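Local coordinates for protein 11R-lipoxygenase (Gersemia fruticosa, PDB 3VF1) that is a calcium-dependent lipoxygenase that probably inserts molecular oxygen into polyunsaturated fatty acids at a non-heme iron centre, at residues A[387-392]-A[448-453]; A[317-322]-A[327-332]; A[175-180]-A[392-397]. All coordinates share one frame; numbering follows the deposited sequence.

In the fold
Contacts 1 and 3 both use the long helix 369-410 and share His392, an iron ligand; their centres lie about 14 Å apart. Contact 2 lies nearer the surface, about 11 Å from contact 1 and about 22 Å from contact 3 between centres. It touches contact 1 through Arg327 NH1 on Leu450 O and Met320 N on Ser451 O, but stays about 11 Å from contact 3 at the nearest atoms. Along the chain 175-180 comes first, then contact 2, 387-397 and finally 448-453, so contacts 1 and 3 interleave. Segments far from it in sequence thus pack on the iron-bearing helix, 175-180 from a loop and 448-453 from the end of helix 445-449 and the turn after it.

Contact 1: residues A[387-392]-A[448-453]; sequences HQMITH and KVLSIG. With FE2 (Fe (II) ion), chain E.
The carbonyl oxygen of Leu450 accepts two bonds, one from the backbone N of Gly453 at 3.0 Å, which closes a type I turn, and one from NH1 of Arg327. While its oxygen is held there, the side chain of Leu450 reaches helix 369-410. Its CG stands beside the backbone N (chi1 -64°), and its two methyls lie on neighbouring helix residues: Leu450 CD1 mainly on Met389, 3.6 Å from SD, and Leu450 CD2 4.1 Å from Gln388 CG. Met389 is bent at both chi2 (-46°) and chi3 (-54°), curling its sulfur against the leucine. Met389 and Ile452 run antiparallel alongside one another, with Met389 CG 4.0 Å from Ile452 CD1. The contact across the two segments is wholly apolar; Gln388 meets Leu450 only through its aliphatic CB and CG, while its NE2 bonds to Gln582 OE1.

This is the long iron-bearing helix of the lipoxygenase fold, widened here into a pi-type turn in which His392 N bonds to His387 O at 2.8 Å. One turn beyond Met389, His392 NE2 binds the iron at 2.3 Å. Water 1, also an iron ligand, lies at the edge of the His392 ring, in its plane. His397, His575, Asn579 and the C-terminal carboxylate of Ile698 complete the site. Helix 456-465 packs on Met389 through Gln457 and Met461.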
ATOM      1  N   HIS A 387      -0.328   3.186 -13.794  1.00 24.64           N
ATOM      2  CA  HIS A 387      -0.952   3.034 -12.484  1.00 26.14           C
ATOM      3  C   HIS A 387      -0.667   1.675 -11.854  1.00 24.75           C
ATOM      4  O   HIS A 387      -0.284   1.593 -10.690  1.00 27.26           O
ATOM      5  CB  HIS A 387      -2.463   3.228 -12.573  1.00 25.12           C
ATOM      6  CG  HIS A 387      -3.195   2.770 -11.351  1.00 26.06           C
ATOM      7  ND1 HIS A 387      -3.958   1.623 -11.328  1.00 28.63           N
ATOM      8  CD2 HIS A 387      -3.263   3.293 -10.105  1.00 29.50           C
ATOM      9  CE1 HIS A 387      -4.475   1.465 -10.123  1.00 28.08           C
ATOM     10  NE2 HIS A 387      -4.068   2.464  -9.361  1.00 29.44           N
ATOM     11  N   GLN A 388      -0.862   0.611 -12.624  1.00 24.40           N
ATOM     12  CA  GLN A 388      -0.731  -0.741 -12.097  1.00 26.13           C
ATOM     13  C   GLN A 388       0.695  -1.056 -11.653  1.00 28.40           C
ATOM     14  O   GLN A 388       0.910  -1.552 -10.551  1.00 32.55           O
ATOM     15  CB  GLN A 388      -1.178  -1.765 -13.142  1.00 25.97           C
ATOM     16  CG  GLN A 388      -2.672  -1.767 -13.405  1.00 30.89           C
ATOM     17  CD  GLN A 388      -3.479  -2.181 -12.187  1.00 37.12           C
ATOM     18  OE1 GLN A 388      -2.979  -2.879 -11.304  1.00 38.26           O
ATOM     19  NE2 GLN A 388      -4.732  -1.747 -12.132  1.00 35.55           N
ATOM     20  N   MET A 389       1.663  -0.763 -12.513  1.00 27.55           N
ATOM     21  CA  MET A 389       3.041  -1.168 -12.265  1.00 26.90           C
ATOM     22  C   MET A 389       3.829  -0.162 -11.429  1.00 27.23           C
ATOM     23  O   MET A 389       4.608  -0.551 -10.559  1.00 31.83           O
ATOM     24  CB  MET A 389       3.763  -1.413 -13.591  1.00 27.02           C
ATOM     25  CG  MET A 389       3.072  -2.425 -14.492  1.00 27.72           C
ATOM     26  SD  MET A 389       2.554  -3.911 -13.603  1.00 33.41           S
ATOM     27  CE  MET A 389       4.092  -4.419 -12.842  1.00 26.84           C
ATOM     28  N   ILE A 390       3.629   1.127 -11.684  1.00 23.70           N
ATOM     29  CA  ILE A 390       4.422   2.157 -11.016  1.00 25.48           C
ATOM     30  C   ILE A 390       3.718   2.739  -9.793  1.00 27.70           C
ATOM     31  O   ILE A 390       4.258   2.708  -8.687  1.00 29.26           O
ATOM     32  CB  ILE A 390       4.793   3.300 -11.984  1.00 26.50           C
ATOM     33  CG1 ILE A 390       5.778   2.788 -13.037  1.00 26.05           C
ATOM     34  CG2 ILE A 390       5.397   4.473 -11.221  1.00 23.93           C
ATOM     35  CD1 ILE A 390       6.168   3.818 -14.079  1.00 30.27           C
ATOM     36  N   THR A 391       2.516   3.269  -9.992  1.00 25.31           N
ATOM     37  CA  THR A 391       1.796   3.937  -8.913  1.00 26.49           C
ATOM     38  C   THR A 391       1.407   2.971  -7.800  1.00 27.58           C
ATOM     39  O   THR A 391       1.493   3.309  -6.620  1.00 26.04           O
ATOM     40  CB  THR A 391       0.524   4.629  -9.428  1.00 26.15           C
ATOM     41  OG1 THR A 391       0.872   5.567 -10.454  1.00 29.74           O
ATOM     42  CG2 THR A 391      -0.188   5.355  -8.291  1.00 25.85           C
ATOM     43  N   HIS A 392       0.977   1.770  -8.171  1.00 26.09           N
ATOM     44  CA  HIS A 392       0.498   0.811  -7.182  1.00 26.83           C
ATOM     45  C   HIS A 392       1.586  -0.146  -6.711  1.00 29.09           C
ATOM     46  O   HIS A 392       2.046  -0.053  -5.578  1.00 32.83           O
ATOM     47  CB  HIS A 392      -0.690   0.018  -7.725  1.00 28.47           C
ATOM     48  CG  HIS A 392      -1.222  -1.001  -6.766  1.00 33.36           C
ATOM     49  ND1 HIS A 392      -1.468  -2.308  -7.126  1.00 34.39           N
ATOM     50  CD2 HIS A 392      -1.547  -0.906  -5.454  1.00 32.91           C
ATOM     51  CE1 HIS A 392      -1.926  -2.973  -6.082  1.00 35.35           C
ATOM     52  NE2 HIS A 392      -1.983  -2.146  -5.053  1.00 33.95           N
ATOM     53  N   LYS A 448      -1.590 -11.041 -17.703  1.00 37.61           N
ATOM     54  CA  LYS A 448      -2.793 -11.469 -18.417  1.00 36.41           C
ATOM     55  C   LYS A 448      -3.712 -10.321 -18.850  1.00 37.24           C
ATOM     56  O   LYS A 448      -4.574 -10.515 -19.706  1.00 38.60           O
ATOM     57  CB  LYS A 448      -3.602 -12.445 -17.558  1.00 36.90           C
ATOM     58  CG  LYS A 448      -2.902 -13.759 -17.253  1.00 39.06           C
ATOM     59  CD  LYS A 448      -3.875 -14.766 -16.657  1.00 46.78           C
ATOM     60  CE  LYS A 448      -3.186 -16.059 -16.251  1.00 48.43           C
ATOM     61  NZ  LYS A 448      -2.408 -15.912 -14.990  1.00 55.36           N
ATOM     62  N   VAL A 449      -3.541  -9.138 -18.265  1.00 37.33           N
ATOM     63  CA  VAL A 449      -4.473  -8.036 -18.514  1.00 33.14           C
ATOM     64  C   VAL A 449      -3.830  -6.785 -19.119  1.00 30.91           C
ATOM     65  O   VAL A 449      -4.512  -5.986 -19.757  1.00 33.81           O
ATOM     66  CB  VAL A 449      -5.208  -7.626 -17.219  1.00 34.34           C
ATOM     67  CG1 VAL A 449      -5.876  -8.836 -16.585  1.00 34.05           C
ATOM     68  CG2 VAL A 449      -4.250  -6.966 -16.239  1.00 33.94           C
ATOM     69  N   LEU A 450      -2.530  -6.610 -18.914  1.00 33.15           N
ATOM     70  CA  LEU A 450      -1.834  -5.432 -19.417  1.00 30.57           C
ATOM     71  C   LEU A 450      -1.247  -5.687 -20.800  1.00 32.53           C
ATOM     72  O   LEU A 450      -0.788  -6.790 -21.091  1.00 32.74           O
ATOM     73  CB  LEU A 450      -0.712  -5.029 -18.461  1.00 34.44           C
ATOM     74  CG  LEU A 450      -1.133  -4.586 -17.060  1.00 32.74           C
ATOM     75  CD1 LEU A 450       0.098  -4.265 -16.232  1.00 33.52           C
ATOM     76  CD2 LEU A 450      -2.067  -3.387 -17.131  1.00 31.81           C
ATOM     77  N   SER A 451      -1.257  -4.664 -21.648  1.00 32.95           N
ATOM     78  CA  SER A 451      -0.683  -4.794 -22.983  1.00 31.32           C
ATOM     79  C   SER A 451       0.840  -4.839 -22.921  1.00 32.38           C
ATOM     80  O   SER A 451       1.483  -5.385 -23.817  1.00 33.57           O
ATOM     81  CB  SER A 451      -1.155  -3.662 -23.900  1.00 30.14           C
ATOM     82  OG  SER A 451      -0.772  -2.396 -23.403  1.00 37.67           O
ATOM     83  N   ILE A 452       1.418  -4.274 -21.863  1.00 33.53           N
ATOM     84  CA  ILE A 452       2.862  -4.377 -21.657  1.00 33.78           C
ATOM     85  C   ILE A 452       3.212  -5.692 -20.971  1.00 32.51           C
ATOM     86  O   ILE A 452       4.363  -5.920 -20.601  1.00 31.64           O
ATOM     87  CB  ILE A 452       3.437  -3.201 -20.832  1.00 32.25           C
ATOM     88  CG1 ILE A 452       2.923  -3.237 -19.389  1.00 29.37           C
ATOM     89  CG2 ILE A 452       3.112  -1.874 -21.507  1.00 33.03           C
ATOM     90  CD1 ILE A 452       3.549  -2.189 -18.497  1.00 30.37           C
ATOM     91  N   GLY A 453       2.214  -6.553 -20.799  1.00 34.39           N
ATOM     92  CA  GLY A 453       2.450  -7.894 -20.299  1.00 35.73           C
ATOM     93  C   GLY A 453       3.352  -8.641 -21.260  1.00 38.65           C
ATOM     94  O   GLY A 453       3.491  -8.251 -22.420  1.00 34.44           O
TER
HETATM   95 FE   FE2 E 701      -2.263  -3.300  -3.105  1.00 40.14          FE
HETATM   96  O   HOH W   1      -3.662  -4.882  -4.129  1.00 43.10           O

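Contact 2: residues A[317-322]-A[327-332]; sequences IPTMDT and RYITTP
Thr319 OG1 donates a hydrogen bond to the backbone O of Arg327 at 2.9 Å, approaching at 138° to the C=O and tilted out of the carbonyl plane. Water 2 donates to the same Thr319 OG1 at 2.8 Å and weakly accepts from Ile329 N. With chi1 at 54°, OG1 sits between the backbone N and carbonyl carbon, and the methyl CG2 is turned onto Ile329 CG2, 3.5 Å away. A valine in place of Thr319 would probably leave Arg327 O without its side-chain donor and water 2 without its acceptor.

Next along, Arg327 N donates to Met320 O at 3.0 Å, nearly straight at 172°, continuing the pairing of the small antiparallel hairpin 321-322/325-326 beyond its strands. The Met320 and Arg327 side chains run side by side, and Met320 SD lies 3.7 Å above the Arg327 guanidinium plane, over its centre. Arg327 NH2 forms a salt bridge with Asp325 OD2, and NH1, besides the Leu450 carbonyl, bonds to Asp447 O. The arginine thus meets one carboxylate and backbone carbonyls through its N-H groups while a polarisable sulfur packs over one face, a combination likely to fix the orientation of the guanidinium and keep it from turning.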
ATOM      1  N   ILE A 317       9.273   0.243 -23.886  1.00 40.06           N
ATOM      2  CA  ILE A 317       8.655  -0.880 -23.190  1.00 38.31           C
ATOM      3  C   ILE A 317       7.909  -1.771 -24.182  1.00 38.48           C
ATOM      4  O   ILE A 317       6.973  -1.320 -24.844  1.00 39.70           O
ATOM      5  CB  ILE A 317       7.671  -0.400 -22.108  1.00 35.82           C
ATOM      6  CG1 ILE A 317       8.353   0.608 -21.176  1.00 34.09           C
ATOM      7  CG2 ILE A 317       7.127  -1.582 -21.319  1.00 31.58           C
ATOM      8  CD1 ILE A 317       9.579   0.064 -20.470  1.00 34.24           C
ATOM      9  N   PRO A 318       8.323  -3.044 -24.289  1.00 34.49           N
ATOM     10  CA  PRO A 318       7.706  -3.972 -25.242  1.00 35.01           C
ATOM     11  C   PRO A 318       6.328  -4.452 -24.801  1.00 33.52           C
ATOM     12  O   PRO A 318       6.076  -4.603 -23.606  1.00 32.50           O
ATOM     13  CB  PRO A 318       8.686  -5.147 -25.262  1.00 33.48           C
ATOM     14  CG  PRO A 318       9.297  -5.133 -23.910  1.00 34.23           C
ATOM     15  CD  PRO A 318       9.413  -3.682 -23.531  1.00 34.92           C
ATOM     16  N   THR A 319       5.448  -4.690 -25.768  1.00 34.22           N
ATOM     17  CA  THR A 319       4.118  -5.213 -25.490  1.00 33.13           C
ATOM     18  C   THR A 319       4.042  -6.669 -25.931  1.00 34.09           C
ATOM     19  O   THR A 319       4.859  -7.125 -26.730  1.00 37.38           O
ATOM     20  CB  THR A 319       3.039  -4.404 -26.222  1.00 34.23           C
ATOM     21  OG1 THR A 319       3.349  -4.350 -27.619  1.00 35.54           O
ATOM     22  CG2 THR A 319       2.963  -2.989 -25.665  1.00 31.03           C
ATOM     23  N   MET A 320       3.062  -7.399 -25.410  1.00 34.34           N
ATOM     24  CA  MET A 320       2.953  -8.823 -25.693  1.00 37.56           C
ATOM     25  C   MET A 320       2.856  -9.075 -27.191  1.00 39.89           C
ATOM     26  O   MET A 320       2.063  -8.443 -27.889  1.00 36.69           O
ATOM     27  CB  MET A 320       1.741  -9.432 -24.989  1.00 39.22           C
ATOM     28  CG  MET A 320       1.667 -10.944 -25.128  1.00 40.54           C
ATOM     29  SD  MET A 320       0.592 -11.720 -23.911  1.00 55.73           S
ATOM     30  CE  MET A 320       1.527 -11.429 -22.414  1.00 49.47           C
ATOM     31  N   ASP A 321       3.671 -10.008 -27.673  1.00 42.87           N
ATOM     32  CA  ASP A 321       3.700 -10.347 -29.088  1.00 45.98           C
ATOM     33  C   ASP A 321       3.838 -11.854 -29.273  1.00 48.22           C
ATOM     34  O   ASP A 321       4.938 -12.370 -29.471  1.00 48.92           O
ATOM     35  CB  ASP A 321       4.857  -9.629 -29.785  1.00 47.76           C
ATOM     36  CG  ASP A 321       4.827  -9.797 -31.292  1.00 53.53           C
ATOM     37  OD1 ASP A 321       4.083 -10.672 -31.783  1.00 53.47           O
ATOM     38  OD2 ASP A 321       5.551  -9.053 -31.986  1.00 60.35           O
ATOM     39  N   THR A 322       2.714 -12.554 -29.199  1.00 47.29           N
ATOM     40  CA  THR A 322       2.677 -13.984 -29.461  1.00 46.21           C
ATOM     41  C   THR A 322       1.686 -14.240 -30.588  1.00 52.09           C
ATOM     42  O   THR A 322       0.847 -13.388 -30.880  1.00 53.54           O
ATOM     43  CB  THR A 322       2.253 -14.783 -28.216  1.00 48.63           C
ATOM     44  OG1 THR A 322       0.883 -14.503 -27.902  1.00 46.51           O
ATOM     45  CG2 THR A 322       3.129 -14.427 -27.024  1.00 46.44           C
ATOM     46  N   ARG A 327      -0.763  -7.458 -28.195  1.00 34.20           N
ATOM     47  CA  ARG A 327      -1.284  -6.262 -27.550  1.00 32.08           C
ATOM     48  C   ARG A 327      -0.444  -5.053 -27.934  1.00 31.62           C
ATOM     49  O   ARG A 327       0.710  -5.190 -28.344  1.00 31.16           O
ATOM     50  CB  ARG A 327      -1.299  -6.443 -26.033  1.00 30.77           C
ATOM     51  CG  ARG A 327      -2.062  -7.677 -25.587  1.00 33.00           C
ATOM     52  CD  ARG A 327      -1.863  -7.965 -24.113  1.00 33.02           C
ATOM     53  NE  ARG A 327      -2.402  -9.269 -23.747  1.00 35.52           N
ATOM     54  CZ  ARG A 327      -2.262  -9.830 -22.552  1.00 38.12           C
ATOM     55  NH1 ARG A 327      -1.596  -9.203 -21.592  1.00 39.94           N
ATOM     56  NH2 ARG A 327      -2.788 -11.023 -22.316  1.00 41.75           N
ATOM     57  N   TYR A 328      -1.028  -3.869 -27.801  1.00 29.48           N
ATOM     58  CA  TYR A 328      -0.367  -2.649 -28.234  1.00 30.10           C
ATOM     59  C   TYR A 328      -0.489  -1.543 -27.198  1.00 29.05           C
ATOM     60  O   TYR A 328      -1.394  -1.552 -26.362  1.00 29.73           O
ATOM     61  CB  TYR A 328      -0.964  -2.176 -29.560  1.00 31.00           C
ATOM     62  CG  TYR A 328      -0.902  -3.214 -30.653  1.00 34.54           C
ATOM     63  CD1 TYR A 328      -1.881  -4.192 -30.764  1.00 34.17           C
ATOM     64  CD2 TYR A 328       0.138  -3.222 -31.572  1.00 34.25           C
ATOM     65  CE1 TYR A 328      -1.827  -5.146 -31.760  1.00 35.01           C
ATOM     66  CE2 TYR A 328       0.199  -4.172 -32.573  1.00 37.48           C
ATOM     67  CZ  TYR A 328      -0.786  -5.132 -32.661  1.00 34.98           C
ATOM     68  OH  TYR A 328      -0.730  -6.082 -33.654  1.00 42.30           O
ATOM     69  N   ILE A 329       0.440  -0.598 -27.263  1.00 28.73           N
ATOM     70  CA  ILE A 329       0.401   0.589 -26.428  1.00 30.03           C
ATOM     71  C   ILE A 329       1.196   1.675 -27.134  1.00 30.10           C
ATOM     72  O   ILE A 329       2.061   1.385 -27.956  1.00 30.80           O
ATOM     73  CB  ILE A 329       1.008   0.334 -25.030  1.00 28.97           C
ATOM     74  CG1 ILE A 329       0.462   1.339 -24.012  1.00 28.00           C
ATOM     75  CG2 ILE A 329       2.531   0.406 -25.080  1.00 26.75           C
ATOM     76  CD1 ILE A 329      -1.027   1.214 -23.750  1.00 28.87           C
ATOM     77  N   THR A 330       0.895   2.927 -26.817  1.00 29.34           N
ATOM     78  CA  THR A 330       1.621   4.044 -27.394  1.00 30.69           C
ATOM     79  C   THR A 330       2.372   4.773 -26.284  1.00 29.94           C
ATOM     80  O   THR A 330       2.528   4.244 -25.185  1.00 27.99           O
ATOM     81  CB  THR A 330       0.673   5.011 -28.130  1.00 31.24           C
ATOM     82  OG1 THR A 330      -0.130   5.729 -27.182  1.00 31.97           O
ATOM     83  CG2 THR A 330      -0.231   4.246 -29.084  1.00 30.03           C
ATOM     84  N   THR A 331       2.843   5.977 -26.580  1.00 27.09           N
ATOM     85  CA  THR A 331       3.601   6.764 -25.621  1.00 27.74           C
ATOM     86  C   THR A 331       3.051   8.183 -25.644  1.00 28.21           C
ATOM     87  O   THR A 331       3.758   9.130 -25.989  1.00 28.98           O
ATOM     88  CB  THR A 331       5.094   6.768 -25.984  1.00 30.41           C
ATOM     89  OG1 THR A 331       5.274   7.378 -27.267  1.00 30.87           O
ATOM     90  CG2 THR A 331       5.632   5.347 -26.024  1.00 28.28           C
ATOM     91  N   PRO A 332       1.777   8.330 -25.260  1.00 26.16           N
ATOM     92  CA  PRO A 332       0.979   9.519 -25.562  1.00 26.16           C
ATOM     93  C   PRO A 332       1.290  10.744 -24.713  1.00 27.54           C
ATOM     94  O   PRO A 332       1.980  10.658 -23.698  1.00 26.70           O
ATOM     95  CB  PRO A 332      -0.445   9.051 -25.273  1.00 26.51           C
ATOM     96  CG  PRO A 332      -0.282   8.060 -24.181  1.00 24.81           C
ATOM     97  CD  PRO A 332       1.030   7.365 -24.435  1.00 24.89           C
TER
HETATM   98  O   HOH W   2       3.126  -1.810 -28.892  1.00 32.61           O

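Contact 3: residues A[175-180]-A[392-397]; sequences QDLPGF and HLLRCH. With FE2 (Fe (II) ion), chain E.
Leu394 and Pro178 cross at a slant, the Leu394 methyl CD1 lying against the CD-CG side of the proline ring, 4.0 Å from Pro178 CD and 4.2 Å from Pro178 CG. Leu177 adds a looser touch, its CD2 4.4 Å from the same Leu394 CD1, so one methyl meets two consecutive loop residues. The branch gets there because Leu394 CG stands anti to the backbone N (chi1 175°), carrying CD1 out from the helix and away from the iron. Pro178 sets its CB on the helix side, but it is CD and CG that touch Leu394; Leu177 touches through CD2 alone. No hydrogen bond crosses this purely apolar contact.

On another side of the same helical segment, His397 is turned toward the metal. Its CG lies beside the backbone N (chi1 -77°), and NE2 binds the iron at 2.2 Å. The two histidines of the segment take adjacent coordination positions, about 90° apart at the metal, which brings His392 NE2 and His397 NE2 to 3.1 Å with no hydrogen bond between them. Their five-residue spacing is matched by a wider pi-type turn, where His392 O receives two weak bonds, from Cys396 N and from His397 N (3.4 Å). Such an expanded helix carrying iron ligands is a feature of lipoxygenases.

Outward from Leu394, Pro178 also packs on Met399 and Pro402 further along helix 369-410. Helix 456-465 borders both sides, with Met461 on Leu177, Tyr465 on Pro178 and His464 on Leu394, while Ile431 of helix 428-438 lies against His397.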
ATOM      1  N   GLN A 175      17.701  -6.671  -9.748  1.00 39.78           N
ATOM      2  CA  GLN A 175      18.205  -5.570 -10.564  1.00 41.96           C
ATOM      3  C   GLN A 175      17.212  -4.412 -10.682  1.00 38.66           C
ATOM      4  O   GLN A 175      16.057  -4.605 -11.061  1.00 33.59           O
ATOM      5  CB  GLN A 175      18.581  -6.084 -11.954  1.00 41.47           C
ATOM      6  CG  GLN A 175      19.865  -5.486 -12.508  1.00 54.46           C
ATOM      7  CD  GLN A 175      20.487  -6.344 -13.596  1.00 72.33           C
ATOM      8  OE1 GLN A 175      20.147  -7.517 -13.748  1.00 70.16           O
ATOM      9  NE2 GLN A 175      21.407  -5.761 -14.357  1.00 72.08           N
ATOM     10  N   ASP A 176      17.682  -3.212 -10.351  1.00 36.38           N
ATOM     11  CA  ASP A 176      16.895  -1.989 -10.489  1.00 35.11           C
ATOM     12  C   ASP A 176      15.552  -2.061  -9.767  1.00 35.65           C
ATOM     13  O   ASP A 176      14.527  -1.638 -10.300  1.00 34.61           O
ATOM     14  CB  ASP A 176      16.678  -1.661 -11.969  1.00 37.06           C
ATOM     15  CG  ASP A 176      17.958  -1.243 -12.664  1.00 39.54           C
ATOM     16  OD1 ASP A 176      18.839  -0.675 -11.989  1.00 38.10           O
ATOM     17  OD2 ASP A 176      18.083  -1.480 -13.884  1.00 51.70           O
ATOM     18  N   LEU A 177      15.567  -2.594  -8.550  1.00 37.81           N
ATOM     19  CA  LEU A 177      14.369  -2.654  -7.723  1.00 32.46           C
ATOM     20  C   LEU A 177      14.741  -2.527  -6.250  1.00 35.12           C
ATOM     21  O   LEU A 177      15.895  -2.737  -5.877  1.00 36.44           O
ATOM     22  CB  LEU A 177      13.618  -3.968  -7.958  1.00 32.80           C
ATOM     23  CG  LEU A 177      12.928  -4.133  -9.315  1.00 31.88           C
ATOM     24  CD1 LEU A 177      12.363  -5.536  -9.456  1.00 31.72           C
ATOM     25  CD2 LEU A 177      11.826  -3.096  -9.493  1.00 32.11           C
ATOM     26  N   PRO A 178      13.759  -2.180  -5.405  1.00 35.26           N
ATOM     27  CA  PRO A 178      14.009  -2.109  -3.961  1.00 31.62           C
ATOM     28  C   PRO A 178      14.366  -3.479  -3.400  1.00 34.78           C
ATOM     29  O   PRO A 178      14.033  -4.494  -4.011  1.00 33.00           O
ATOM     30  CB  PRO A 178      12.662  -1.646  -3.390  1.00 31.88           C
ATOM     31  CG  PRO A 178      11.908  -1.077  -4.545  1.00 32.19           C
ATOM     32  CD  PRO A 178      12.369  -1.834  -5.744  1.00 31.92           C
ATOM     33  N   GLY A 179      15.038  -3.506  -2.254  1.00 34.31           N
ATOM     34  CA  GLY A 179      15.332  -4.759  -1.587  1.00 32.48           C
ATOM     35  C   GLY A 179      14.044  -5.434  -1.160  1.00 34.15           C
ATOM     36  O   GLY A 179      12.989  -4.800  -1.117  1.00 36.39           O
ATOM     37  N   PHE A 180      14.121  -6.721  -0.848  1.00 32.67           N
ATOM     38  CA  PHE A 180      12.944  -7.474  -0.436  1.00 32.90           C
ATOM     39  C   PHE A 180      13.340  -8.626   0.476  1.00 35.83           C
ATOM     40  O   PHE A 180      14.513  -8.984   0.557  1.00 36.32           O
ATOM     41  CB  PHE A 180      12.189  -7.996  -1.662  1.00 35.54           C
ATOM     42  CG  PHE A 180      13.038  -8.808  -2.601  1.00 35.82           C
ATOM     43  CD1 PHE A 180      13.918  -8.188  -3.472  1.00 33.70           C
ATOM     44  CD2 PHE A 180      12.947 -10.192  -2.619  1.00 35.15           C
ATOM     45  CE1 PHE A 180      14.699  -8.930  -4.340  1.00 35.82           C
ATOM     46  CE2 PHE A 180      13.723 -10.941  -3.486  1.00 34.54           C
ATOM     47  CZ  PHE A 180      14.600 -10.310  -4.348  1.00 36.50           C
ATOM     48  N   HIS A 392       0.977   1.770  -8.171  1.00 26.09           N
ATOM     49  CA  HIS A 392       0.498   0.811  -7.182  1.00 26.83           C
ATOM     50  C   HIS A 392       1.586  -0.146  -6.711  1.00 29.09           C
ATOM     51  O   HIS A 392       2.046  -0.053  -5.578  1.00 32.83           O
ATOM     52  CB  HIS A 392      -0.690   0.018  -7.725  1.00 28.47           C
ATOM     53  CG  HIS A 392      -1.222  -1.001  -6.766  1.00 33.36           C
ATOM     54  ND1 HIS A 392      -1.468  -2.308  -7.126  1.00 34.39           N
ATOM     55  CD2 HIS A 392      -1.547  -0.906  -5.454  1.00 32.91           C
ATOM     56  CE1 HIS A 392      -1.926  -2.973  -6.082  1.00 35.35           C
ATOM     57  NE2 HIS A 392      -1.983  -2.146  -5.053  1.00 33.95           N
ATOM     58  N   LEU A 393       2.000  -1.062  -7.578  1.00 28.32           N
ATOM     59  CA  LEU A 393       2.930  -2.114  -7.174  1.00 30.94           C
ATOM     60  C   LEU A 393       4.285  -1.571  -6.721  1.00 29.24           C
ATOM     61  O   LEU A 393       4.712  -1.827  -5.597  1.00 31.02           O
ATOM     62  CB  LEU A 393       3.107  -3.136  -8.300  1.00 27.26           C
ATOM     63  CG  LEU A 393       1.873  -4.006  -8.560  1.00 35.77           C
ATOM     64  CD1 LEU A 393       2.090  -4.925  -9.755  1.00 39.00           C
ATOM     65  CD2 LEU A 393       1.518  -4.821  -7.324  1.00 33.55           C
ATOM     66  N   LEU A 394       4.963  -0.821  -7.581  1.00 28.17           N
ATOM     67  CA  LEU A 394       6.293  -0.322  -7.242  1.00 27.79           C
ATOM     68  C   LEU A 394       6.268   0.677  -6.088  1.00 29.18           C
ATOM     69  O   LEU A 394       6.873   0.444  -5.041  1.00 31.19           O
ATOM     70  CB  LEU A 394       6.959   0.332  -8.455  1.00 27.94           C
ATOM     71  CG  LEU A 394       8.311   0.980  -8.141  1.00 29.03           C
ATOM     72  CD1 LEU A 394       9.291  -0.056  -7.604  1.00 28.98           C
ATOM     73  CD2 LEU A 394       8.887   1.680  -9.363  1.00 30.20           C
ATOM     74  N   ARG A 395       5.563   1.786  -6.281  1.00 26.61           N
ATOM     75  CA  ARG A 395       5.668   2.921  -5.370  1.00 26.75           C
ATOM     76  C   ARG A 395       4.958   2.717  -4.029  1.00 27.54           C
ATOM     77  O   ARG A 395       5.144   3.509  -3.105  1.00 31.16           O
ATOM     78  CB  ARG A 395       5.167   4.195  -6.056  1.00 25.05           C
ATOM     79  CG  ARG A 395       6.106   4.708  -7.136  1.00 22.85           C
ATOM     80  CD  ARG A 395       5.639   6.034  -7.719  1.00 29.94           C
ATOM     81  NE  ARG A 395       5.615   7.104  -6.724  1.00 29.29           N
ATOM     82  CZ  ARG A 395       6.682   7.800  -6.336  1.00 28.64           C
ATOM     83  NH1 ARG A 395       7.880   7.544  -6.847  1.00 28.86           N
ATOM     84  NH2 ARG A 395       6.552   8.756  -5.426  1.00 31.75           N
ATOM     85  N   CYS A 396       4.150   1.668  -3.918  1.00 28.57           N
ATOM     86  CA  CYS A 396       3.524   1.331  -2.640  1.00 29.59           C
ATOM     87  C   CYS A 396       4.041   0.000  -2.103  1.00 31.65           C
ATOM     88  O   CYS A 396       4.701  -0.042  -1.065  1.00 31.54           O
ATOM     89  CB  CYS A 396       1.996   1.282  -2.761  1.00 29.68           C
ATOM     90  SG  CYS A 396       1.194   2.887  -2.984  1.00 30.71           S
ATOM     91  N   HIS A 397       3.739  -1.082  -2.811  1.00 30.20           N
ATOM     92  CA  HIS A 397       4.093  -2.418  -2.343  1.00 30.46           C
ATOM     93  C   HIS A 397       5.605  -2.602  -2.193  1.00 30.26           C
ATOM     94  O   HIS A 397       6.094  -2.867  -1.095  1.00 30.55           O
ATOM     95  CB  HIS A 397       3.521  -3.486  -3.282  1.00 26.46           C
ATOM     96  CG  HIS A 397       2.054  -3.728  -3.101  1.00 32.85           C
ATOM     97  ND1 HIS A 397       1.553  -4.910  -2.600  1.00 32.73           N
ATOM     98  CD2 HIS A 397       0.981  -2.940  -3.349  1.00 32.59           C
ATOM     99  CE1 HIS A 397       0.234  -4.842  -2.551  1.00 32.59           C
ATOM    100  NE2 HIS A 397      -0.137  -3.656  -2.999  1.00 31.61           N
TER
HETATM  101 FE   FE2 E 701      -2.263  -3.300  -3.105  1.00 40.14          FE
HETATM  102  O   HOH W   1      -3.662  -4.882  -4.129  1.00 43.10           O